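Local coordinates for protein diguanylate cyclase DosC (PDB 4ZVA) that synthesises cyclic di-GMP from GTP under the control of oxygen, probably sensed at the haem of its globin domain, at residues A[8-13]-A[132-137]; A[119-122]-A[127-130]. All blocks are in the same frame, centred on the assembly; numbering follows the deposited sequence.

Contact 1: residues A[8-13]-A[132-137]; sequences TGLVEQ and YHFSIN
L10 and F134 are the closest pair of backbone positions, CA to CA 7.6 Å, where helix 2-13 runs antiparallel to helix 125-147; the axes of the short segments 8-13 and 132-137 lie at 171° and come within 10.8 Å. L10 reaches across this separation: with CG anti to the backbone N (chi1 176°), its isobutyl fork is held out against N137. CD1 of L10 lies 3.7 Å from CB of N137, and CD2 of L10 sits at the same distance from the backbone C of N137, so the two methyls straddle the root of the asparagine. The F134 ring comes in with its edge rather than its face. Its CE1 is 4.0 Å from O of L10 and 4.1 Å from CA of V11, both near the ring plane, while V11 CG2 stands 4.5 Å from F134 CE1. Beyond the pair, F134 also packs on A14 and on R19 and A22 of helix 16-43, and N137 touches Y132 of the second subunit. Van der Waals contact alone thus joins the two segments, a modest, largely apolar patch through which the N-terminal helix rests on the helix that also faces the partner subunit.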
ATOM      1  N   THR A   8     -16.270  -2.242   5.099  1.00 42.51           N
ATOM      2  CA  THR A   8     -17.057  -2.913   6.128  1.00 42.88           C
ATOM      3  C   THR A   8     -16.569  -4.336   6.357  1.00 48.33           C
ATOM      4  O   THR A   8     -16.398  -4.768   7.498  1.00 46.26           O
ATOM      5  CB  THR A   8     -18.553  -2.955   5.757  1.00 48.27           C
ATOM      6  OG1 THR A   8     -19.079  -1.624   5.737  1.00 47.83           O
ATOM      7  CG2 THR A   8     -19.335  -3.791   6.756  1.00 44.82           C
ATOM      8  N   GLY A   9     -16.358  -5.063   5.263  1.00 45.56           N
ATOM      9  CA  GLY A   9     -15.850  -6.420   5.330  1.00 43.25           C
ATOM     10  C   GLY A   9     -14.508  -6.496   6.033  1.00 38.24           C
ATOM     11  O   GLY A   9     -14.283  -7.382   6.852  1.00 46.76           O
ATOM     12  N   LEU A  10     -13.620  -5.558   5.714  1.00 38.47           N
ATOM     13  CA  LEU A  10     -12.294  -5.513   6.326  1.00 46.41           C
ATOM     14  C   LEU A  10     -12.371  -5.392   7.846  1.00 42.02           C
ATOM     15  O   LEU A  10     -11.667  -6.096   8.570  1.00 43.34           O
ATOM     16  CB  LEU A  10     -11.482  -4.351   5.753  1.00 43.56           C
ATOM     17  CG  LEU A  10     -10.107  -4.140   6.387  1.00 45.39           C
ATOM     18  CD1 LEU A  10      -9.209  -5.341   6.136  1.00 50.40           C
ATOM     19  CD2 LEU A  10      -9.469  -2.865   5.859  1.00 48.42           C
ATOM     20  N   VAL A  11     -13.242  -4.509   8.323  1.00 43.21           N
ATOM     21  CA  VAL A  11     -13.431  -4.318   9.757  1.00 39.70           C
ATOM     22  C   VAL A  11     -14.072  -5.556  10.374  1.00 47.79           C
ATOM     23  O   VAL A  11     -13.666  -6.015  11.443  1.00 48.62           O
ATOM     24  CB  VAL A  11     -14.304  -3.080  10.051  1.00 41.79           C
ATOM     25  CG1 VAL A  11     -14.589  -2.958  11.544  1.00 40.73           C
ATOM     26  CG2 VAL A  11     -13.635  -1.818   9.519  1.00 39.51           C
ATOM     27  N   GLU A  12     -15.070  -6.095   9.681  1.00 43.57           N
ATOM     28  CA  GLU A  12     -15.800  -7.270  10.141  1.00 46.05           C
ATOM     29  C   GLU A  12     -14.927  -8.521  10.228  1.00 45.08           C
ATOM     30  O   GLU A  12     -15.137  -9.370  11.094  1.00 48.14           O
ATOM     31  CB  GLU A  12     -16.988  -7.533   9.215  1.00 49.35           C
ATOM     32  CG  GLU A  12     -18.213  -6.695   9.531  1.00 46.81           C
ATOM     33  CD  GLU A  12     -19.364  -6.974   8.585  1.00 56.40           C
ATOM     34  OE1 GLU A  12     -19.265  -7.934   7.794  1.00 65.55           O
ATOM     35  OE2 GLU A  12     -20.366  -6.228   8.631  1.00 64.57           O
ATOM     36  N   GLN A  13     -13.956  -8.637   9.327  1.00 43.71           N
ATOM     37  CA  GLN A  13     -13.107  -9.825   9.276  1.00 51.63           C
ATOM     38  C   GLN A  13     -12.030  -9.812  10.362  1.00 55.25           C
ATOM     39  O   GLN A  13     -11.585 -10.866  10.815  1.00 54.68           O
ATOM     40  CB  GLN A  13     -12.454  -9.960   7.896  1.00 56.40           C
ATOM     41  CG  GLN A  13     -13.402 -10.386   6.769  1.00 66.72           C
ATOM     42  CD  GLN A  13     -13.872 -11.829   6.879  1.00 77.34           C
ATOM     43  OE1 GLN A  13     -13.482 -12.560   7.790  1.00 81.80           O
ATOM     44  NE2 GLN A  13     -14.714 -12.245   5.939  1.00 83.45           N
ATOM     45  N   TYR A 132      -0.599  -5.026  11.931  1.00 25.70           N
ATOM     46  CA  TYR A 132       0.045  -4.405  10.783  1.00 27.47           C
ATOM     47  C   TYR A 132      -0.763  -4.657   9.508  1.00 27.95           C
ATOM     48  O   TYR A 132      -0.917  -3.764   8.679  1.00 30.66           O
ATOM     49  CB  TYR A 132       1.473  -4.934  10.639  1.00 30.81           C
ATOM     50  CG  TYR A 132       2.234  -4.415   9.445  1.00 32.50           C
ATOM     51  CD1 TYR A 132       2.535  -3.067   9.318  1.00 29.06           C
ATOM     52  CD2 TYR A 132       2.679  -5.282   8.456  1.00 29.73           C
ATOM     53  CE1 TYR A 132       3.246  -2.592   8.227  1.00 31.86           C
ATOM     54  CE2 TYR A 132       3.387  -4.821   7.367  1.00 30.61           C
ATOM     55  CZ  TYR A 132       3.668  -3.478   7.255  1.00 34.42           C
ATOM     56  OH  TYR A 132       4.375  -3.024   6.165  1.00 35.77           O
ATOM     57  N   HIS A 133      -1.287  -5.871   9.369  1.00 30.26           N
ATOM     58  CA  HIS A 133      -2.116  -6.222   8.214  1.00 35.45           C
ATOM     59  C   HIS A 133      -3.386  -5.381   8.141  1.00 35.89           C
ATOM     60  O   HIS A 133      -3.680  -4.779   7.108  1.00 33.05           O
ATOM     61  CB  HIS A 133      -2.486  -7.705   8.253  1.00 33.57           C
ATOM     62  CG  HIS A 133      -3.526  -8.096   7.249  1.00 35.24           C
ATOM     63  ND1 HIS A 133      -4.780  -8.537   7.609  1.00 36.46           N
ATOM     64  CD2 HIS A 133      -3.500  -8.097   5.894  1.00 33.68           C
ATOM     65  CE1 HIS A 133      -5.481  -8.803   6.519  1.00 41.84           C
ATOM     66  NE2 HIS A 133      -4.728  -8.545   5.467  1.00 36.45           N
ATOM     67  N   PHE A 134      -4.135  -5.343   9.240  1.00 36.77           N
ATOM     68  CA  PHE A 134      -5.344  -4.528   9.314  1.00 32.15           C
ATOM     69  C   PHE A 134      -5.040  -3.070   8.998  1.00 33.76           C
ATOM     70  O   PHE A 134      -5.791  -2.412   8.277  1.00 33.28           O
ATOM     71  CB  PHE A 134      -5.992  -4.639  10.698  1.00 33.26           C
ATOM     72  CG  PHE A 134      -7.193  -3.754  10.874  1.00 37.82           C
ATOM     73  CD1 PHE A 134      -8.427  -4.133  10.370  1.00 35.19           C
ATOM     74  CD2 PHE A 134      -7.093  -2.545  11.544  1.00 35.14           C
ATOM     75  CE1 PHE A 134      -9.535  -3.323  10.526  1.00 36.68           C
ATOM     76  CE2 PHE A 134      -8.198  -1.730  11.704  1.00 37.70           C
ATOM     77  CZ  PHE A 134      -9.422  -2.120  11.194  1.00 35.68           C
ATOM     78  N   SER A 135      -3.927  -2.578   9.532  1.00 31.44           N
ATOM     79  CA  SER A 135      -3.517  -1.194   9.331  1.00 33.18           C
ATOM     80  C   SER A 135      -3.176  -0.915   7.870  1.00 36.88           C
ATOM     81  O   SER A 135      -3.588   0.102   7.320  1.00 32.90           O
ATOM     82  CB  SER A 135      -2.318  -0.857  10.219  1.00 32.63           C
ATOM     83  OG  SER A 135      -2.650  -0.977  11.595  1.00 33.53           O
ATOM     84  N   ILE A 136      -2.412  -1.809   7.250  1.00 34.80           N
ATOM     85  CA  ILE A 136      -2.042  -1.640   5.847  1.00 38.35           C
ATOM     86  C   ILE A 136      -3.285  -1.641   4.959  1.00 29.97           C
ATOM     87  O   ILE A 136      -3.458  -0.759   4.118  1.00 39.46           O
ATOM     88  CB  ILE A 136      -1.072  -2.738   5.369  1.00 34.25           C
ATOM     89  CG1 ILE A 136       0.296  -2.568   6.032  1.00 30.20           C
ATOM     90  CG2 ILE A 136      -0.911  -2.688   3.857  1.00 38.29           C
ATOM     91  CD1 ILE A 136       0.959  -1.233   5.737  1.00 35.30           C
ATOM     92  N   ASN A 137      -4.153  -2.627   5.157  1.00 33.34           N
ATOM     93  CA  ASN A 137      -5.373  -2.732   4.367  1.00 36.02           C
ATOM     94  C   ASN A 137      -6.301  -1.539   4.587  1.00 41.18           C
ATOM     95  O   ASN A 137      -6.954  -1.075   3.653  1.00 32.91           O
ATOM     96  CB  ASN A 137      -6.100  -4.039   4.688  1.00 36.23           C
ATOM     97  CG  ASN A 137      -5.491  -5.233   3.976  1.00 39.97           C
ATOM     98  OD1 ASN A 137      -4.384  -5.153   3.443  1.00 42.72           O
ATOM     99  ND2 ASN A 137      -6.204  -6.350   3.980  1.00 38.67           N
TER

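Contact 2: residues A[119-122]-A[127-130]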
ATOM      1  N   PHE A 119       6.220  -2.648  15.344  1.00 29.88           N
ATOM      2  CA  PHE A 119       7.268  -3.605  15.663  1.00 38.13           C
ATOM      3  C   PHE A 119       7.804  -3.384  17.079  1.00 35.06           C
ATOM      4  O   PHE A 119       8.168  -4.340  17.766  1.00 33.51           O
ATOM      5  CB  PHE A 119       8.405  -3.509  14.644  1.00 32.45           C
ATOM      6  CG  PHE A 119       9.434  -4.596  14.777  1.00 38.40           C
ATOM      7  CD1 PHE A 119       9.253  -5.817  14.147  1.00 41.79           C
ATOM      8  CD2 PHE A 119      10.578  -4.400  15.533  1.00 37.87           C
ATOM      9  CE1 PHE A 119      10.196  -6.821  14.267  1.00 45.72           C
ATOM     10  CE2 PHE A 119      11.524  -5.402  15.657  1.00 38.55           C
ATOM     11  CZ  PHE A 119      11.333  -6.611  15.024  1.00 39.36           C
ATOM     12  N   SER A 120       7.831  -2.124  17.512  1.00 34.43           N
ATOM     13  CA  SER A 120       8.388  -1.758  18.813  1.00 33.94           C
ATOM     14  C   SER A 120       7.398  -1.943  19.956  1.00 39.18           C
ATOM     15  O   SER A 120       7.747  -1.745  21.120  1.00 36.75           O
ATOM     16  CB  SER A 120       8.862  -0.300  18.802  1.00 35.72           C
ATOM     17  OG  SER A 120       9.857  -0.086  17.818  1.00 47.32           O
ATOM     18  N   SER A 121       6.160  -2.308  19.632  1.00 34.79           N
ATOM     19  CA  SER A 121       5.155  -2.524  20.667  1.00 35.42           C
ATOM     20  C   SER A 121       5.476  -3.784  21.457  1.00 37.28           C
ATOM     21  O   SER A 121       6.323  -4.581  21.049  1.00 35.54           O
ATOM     22  CB  SER A 121       3.755  -2.616  20.059  1.00 36.50           C
ATOM     23  OG  SER A 121       3.629  -3.767  19.247  1.00 32.98           O
ATOM     24  N   ASP A 122       4.782  -3.976  22.573  1.00 35.77           N
ATOM     25  CA  ASP A 122       5.032  -5.129  23.427  1.00 36.36           C
ATOM     26  C   ASP A 122       4.051  -6.259  23.137  1.00 35.14           C
ATOM     27  O   ASP A 122       3.961  -7.225  23.891  1.00 40.59           O
ATOM     28  CB  ASP A 122       4.955  -4.724  24.901  1.00 42.08           C
ATOM     29  CG  ASP A 122       6.059  -3.759  25.298  1.00 52.79           C
ATOM     30  OD1 ASP A 122       7.198  -3.928  24.812  1.00 53.06           O
ATOM     31  OD2 ASP A 122       5.789  -2.833  26.091  1.00 62.34           O
ATOM     32  N   GLU A 127       0.319 -11.011  17.036  1.00 33.92           N
ATOM     33  CA  GLU A 127      -0.528  -9.830  17.146  1.00 34.35           C
ATOM     34  C   GLU A 127      -0.013  -8.701  16.260  1.00 29.54           C
ATOM     35  O   GLU A 127      -0.794  -8.033  15.580  1.00 30.05           O
ATOM     36  CB  GLU A 127      -0.613  -9.366  18.604  1.00 34.48           C
ATOM     37  CG  GLU A 127      -1.426 -10.305  19.477  1.00 33.28           C
ATOM     38  CD  GLU A 127      -1.356  -9.958  20.950  1.00 40.16           C
ATOM     39  OE1 GLU A 127      -0.435  -9.215  21.354  1.00 34.36           O
ATOM     40  OE2 GLU A 127      -2.226 -10.436  21.706  1.00 41.42           O
ATOM     41  N   LYS A 128       1.301  -8.500  16.262  1.00 27.21           N
ATOM     42  CA  LYS A 128       1.922  -7.468  15.437  1.00 29.52           C
ATOM     43  C   LYS A 128       1.605  -7.669  13.958  1.00 26.85           C
ATOM     44  O   LYS A 128       1.311  -6.716  13.245  1.00 28.66           O
ATOM     45  CB  LYS A 128       3.436  -7.455  15.644  1.00 29.72           C
ATOM     46  CG  LYS A 128       3.881  -6.979  17.023  1.00 32.24           C
ATOM     47  CD  LYS A 128       5.391  -7.083  17.166  1.00 33.34           C
ATOM     48  CE  LYS A 128       5.860  -6.571  18.521  1.00 34.13           C
ATOM     49  NZ  LYS A 128       7.324  -6.766  18.703  1.00 37.48           N
ATOM     50  N   LEU A 129       1.665  -8.918  13.508  1.00 30.53           N
ATOM     51  CA  LEU A 129       1.377  -9.254  12.115  1.00 31.24           C
ATOM     52  C   LEU A 129      -0.050  -8.878  11.730  1.00 27.32           C
ATOM     53  O   LEU A 129      -0.285  -8.271  10.686  1.00 30.42           O
ATOM     54  CB  LEU A 129       1.598 -10.747  11.871  1.00 26.98           C
ATOM     55  CG  LEU A 129       1.207 -11.268  10.484  1.00 34.11           C
ATOM     56  CD1 LEU A 129       2.071 -10.635   9.403  1.00 32.37           C
ATOM     57  CD2 LEU A 129       1.285 -12.789  10.430  1.00 27.71           C
ATOM     58  N   GLN A 130      -1.000  -9.250  12.580  1.00 29.41           N
ATOM     59  CA  GLN A 130      -2.406  -8.993  12.308  1.00 31.24           C
ATOM     60  C   GLN A 130      -2.760  -7.514  12.436  1.00 31.20           C
ATOM     61  O   GLN A 130      -3.590  -7.001  11.684  1.00 28.83           O
ATOM     62  CB  GLN A 130      -3.276  -9.834  13.240  1.00 36.34           C
ATOM     63  CG  GLN A 130      -3.162 -11.322  12.962  1.00 38.40           C
ATOM     64  CD  GLN A 130      -4.151 -12.143  13.757  1.00 41.18           C
ATOM     65  OE1 GLN A 130      -4.040 -12.260  14.976  1.00 46.99           O
ATOM     66  NE2 GLN A 130      -5.129 -12.720  13.066  1.00 48.65           N
TER
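K128 lays its side chain, from CG outward, across the turn that follows helix 100-119, ending at the carbonyl oxygen of F119. CG stands anti to the carbonyl carbon, and from there the chain is fully extended, which carries the ammonium group to the end of the preceding helix. There NZ of K128 donates a hydrogen bond of 2.7 Å to O of F119; the C=O...N angle is 142° and the donor is tilted 29° from the carbonyl plane. The methylenes run alongside S121: CE of K128 lies 3.3 Å from O of S121 and 3.7 Å from OG of S121, whose hydroxyl is hydrogen-bonded to O of I118. The F119 ring turns a face to the ammonium group, with K128 NZ 5.0 Å from the ring centroid and 11° off its normal, too long for more than a weak cation-pi attraction. Packing on L129 of the second subunit places both F119 and K128 beside the subunit interface. Replacing K128 with a methionine would probably leave the F119 carbonyl without its charged donor and loosen the turn against the helix. A lysine of one helix here hydrogen-bonds the carbonyl of the last residue of the helix before it, across the corner between helices 100-119 and 125-147 of the protoglobin-type sensor domain.

Contacts 1 and 2 share helix 125-147, which contributes 127-130 to contact 2 and, directly after a single intervening residue, 132-137 to contact 1. Their centres are about 15 Å apart. Along the chain contact 2 is nested inside contact 1: the long-range pairing of 8-13 with 132-137 encloses most of the modelled globin domain, 118 residues, whereas 119-122 and 127-130 close a short corner within it. One ties the N-terminal helix 2-13 to the last helix, the other ties that helix back to the end of helix 100-119. Both also touch the second subunit, so helix 125-147 joins these intrachain contacts to the dimer interface.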